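Local coordinates for protein peptidyl-prolyl cis-trans isomerase FKBP13, chloroplastic (Arabidopsis thaliana, PDB 1U79) that catalyses the cis-trans isomerization of proline peptide bonds in the chloroplast thylakoid lumen, so speeding protein folding, and regulates accumulation of the Rieske protein, at residues L97-D101 and R102-C106. Numbering follows the deposited sequence.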
ATOM      1  N   LEU A  97      -3.435  10.178  -2.613  1.00 16.37           N
ATOM      2  CA  LEU A  97      -2.186   9.464  -2.360  1.00 16.29           C
ATOM      3  C   LEU A  97      -2.066   8.188  -3.197  1.00 15.91           C
ATOM      4  O   LEU A  97      -1.232   7.321  -2.919  1.00 16.35           O
ATOM      5  CB  LEU A  97      -2.078   9.116  -0.874  1.00 14.45           C
ATOM      6  CG  LEU A  97      -2.185  10.336   0.057  1.00 18.04           C
ATOM      7  CD1 LEU A  97      -2.159   9.886   1.513  1.00 18.40           C
ATOM      8  CD2 LEU A  97      -1.042  11.299  -0.228  1.00 16.37           C
ATOM      9  N   ALA A  98      -2.910   8.063  -4.217  1.00 13.87           N
ATOM     10  CA  ALA A  98      -2.855   6.889  -5.078  1.00 14.10           C
ATOM     11  C   ALA A  98      -2.791   7.347  -6.535  1.00 14.87           C
ATOM     12  O   ALA A  98      -1.789   7.917  -6.946  1.00 15.13           O
ATOM     13  CB  ALA A  98      -4.072   5.984  -4.832  1.00 13.62           C
ATOM     14  N   TYR A  99      -3.851   7.125  -7.306  1.00 13.31           N
ATOM     15  CA  TYR A  99      -3.848   7.519  -8.711  1.00 16.08           C
ATOM     16  C   TYR A  99      -4.717   8.736  -9.055  1.00 18.22           C
ATOM     17  O   TYR A  99      -4.929   9.050 -10.231  1.00 17.98           O
ATOM     18  CB  TYR A  99      -4.249   6.317  -9.566  1.00 15.15           C
ATOM     19  CG  TYR A  99      -3.325   5.138  -9.375  1.00 14.94           C
ATOM     20  CD1 TYR A  99      -2.032   5.149  -9.906  1.00 18.43           C
ATOM     21  CD2 TYR A  99      -3.722   4.028  -8.636  1.00 14.99           C
ATOM     22  CE1 TYR A  99      -1.160   4.081  -9.701  1.00 17.36           C
ATOM     23  CE2 TYR A  99      -2.858   2.955  -8.421  1.00 17.38           C
ATOM     24  CZ  TYR A  99      -1.580   2.989  -8.954  1.00 17.52           C
ATOM     25  OH  TYR A  99      -0.716   1.945  -8.729  1.00 15.72           O
ATOM     26  N   GLY A 100      -5.220   9.420  -8.035  1.00 18.45           N
ATOM     27  CA  GLY A 100      -6.025  10.606  -8.268  1.00 21.84           C
ATOM     28  C   GLY A 100      -7.219  10.442  -9.196  1.00 25.68           C
ATOM     29  O   GLY A 100      -7.734   9.339  -9.374  1.00 26.20           O
ATOM     30  N   ASP A 101      -7.664  11.544  -9.797  1.00 28.15           N
ATOM     31  CA  ASP A 101      -8.815  11.502 -10.701  1.00 33.30           C
ATOM     32  C   ASP A 101      -8.449  10.965 -12.070  1.00 33.84           C
ATOM     33  O   ASP A 101      -9.277  10.903 -12.973  1.00 35.70           O
ATOM     34  CB  ASP A 101      -9.422  12.891 -10.856  1.00 37.98           C
ATOM     35  CG  ASP A 101      -9.949  13.433  -9.556  1.00 41.86           C
ATOM     36  OD1 ASP A 101     -10.659  12.685  -8.848  1.00 44.66           O
ATOM     37  OD2 ASP A 101      -9.657  14.604  -9.245  1.00 44.34           O
ATOM     38  N   ARG A 102      -7.196  10.571 -12.210  1.00 34.68           N
ATOM     39  CA  ARG A 102      -6.685  10.046 -13.457  1.00 35.55           C
ATOM     40  C   ARG A 102      -7.032   8.562 -13.565  1.00 33.34           C
ATOM     41  O   ARG A 102      -7.424   8.081 -14.628  1.00 33.04           O
ATOM     42  CB  ARG A 102      -5.176  10.241 -13.460  1.00 40.95           C
ATOM     43  CG  ARG A 102      -4.521  10.396 -14.804  1.00 47.48           C
ATOM     44  CD  ARG A 102      -3.075  10.796 -14.564  1.00 53.36           C
ATOM     45  NE  ARG A 102      -2.302  10.952 -15.790  1.00 58.99           N
ATOM     46  CZ  ARG A 102      -1.020  11.298 -15.816  1.00 62.14           C
ATOM     47  NH1 ARG A 102      -0.370  11.527 -14.681  1.00 64.62           N
ATOM     48  NH2 ARG A 102      -0.383  11.416 -16.973  1.00 64.20           N
ATOM     49  N   GLY A 103      -6.905   7.847 -12.451  1.00 30.11           N
ATOM     50  CA  GLY A 103      -7.178   6.423 -12.457  1.00 27.82           C
ATOM     51  C   GLY A 103      -5.948   5.697 -12.970  1.00 26.91           C
ATOM     52  O   GLY A 103      -4.919   6.325 -13.215  1.00 27.18           O
ATOM     53  N   ALA A 104      -6.040   4.381 -13.132  1.00 25.34           N
ATOM     54  CA  ALA A 104      -4.914   3.598 -13.621  1.00 24.81           C
ATOM     55  C   ALA A 104      -5.414   2.392 -14.406  1.00 23.74           C
ATOM     56  O   ALA A 104      -6.561   1.977 -14.250  1.00 22.25           O
ATOM     57  CB  ALA A 104      -4.050   3.142 -12.454  1.00 24.19           C
ATOM     58  N   GLY A 105      -4.545   1.823 -15.235  1.00 25.29           N
ATOM     59  CA  GLY A 105      -4.941   0.681 -16.042  1.00 24.03           C
ATOM     60  C   GLY A 105      -6.085   1.126 -16.925  1.00 24.81           C
ATOM     61  O   GLY A 105      -7.145   0.490 -16.970  1.00 25.00           O
ATOM     62  N   CYS A 106      -5.862   2.233 -17.627  1.00 23.39           N
ATOM     63  CA  CYS A 106      -6.870   2.811 -18.489  1.00 24.10           C
ATOM     64  C   CYS A 106      -6.789   2.465 -19.973  1.00 24.86           C
ATOM     65  O   CYS A 106      -5.716   2.281 -20.551  1.00 23.47           O
ATOM     66  CB  CYS A 106      -6.856   4.338 -18.379  1.00 25.44           C
ATOM     67  SG  CYS A 106      -7.041   5.086 -16.727  1.00 27.46           S
TER
HETATM   68  O   HOH W   1      -2.692   8.459 -12.101  1.00 41.78           O
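Tyr99 meets Ala104 and the backbone of Arg102 and Gly103 round a tight surface turn. The apolar part is a CH-pi contact. The methyl CB of Ala104 sits over one face of the Tyr99 ring, 3.8 Å from the ring centroid and 12° off the ring normal. Its closest ring atom is Tyr99 CG, 3.7 Å from Ala104 CB. Tyr99 CG lies anti to its own carbonyl carbon (chi1 -59°), and this brings one ring face against the methyl of Ala104.

The polar part centres on Tyr99 O. Gly103 N donates to Tyr99 O at 3.2 Å, closing an alpha-turn. This donor stands above the carbonyl plane, 47° out of it. Arg102 N adds a weak bond to Tyr99 O at 3.4 Å. A water also donates to Tyr99 O at 3.0 Å and bridges to Gly103 O at 3.3 Å. Two donors, Gly103 N and the water, and weakly a third, Arg102 N, thus share this oxygen.

Two glycines suit the backbone here. Gly100 and Gly103 both have positive phi, which glycine adopts readily. Arg102 CB lies 3.5 Å from Tyr99 O.

The turn belongs to the long loop after strand 88-93. In FKBPs the tyrosine of this Ala-Tyr-Gly sequence typically lines the prolyl isomerase pocket, and Tyr99 is probably its counterpart. Its side chain also touches Ile67, Ile113 and Leu119, the last on strand 119-128. Beyond Tyr99, Gly100 bonds through its backbone to Ala116. Ala104 opens the short strand 104-107, which pairs antiparallel with strand 110-111, and the Cys106-Cys111 disulfide ties the two strands of this small sheet together.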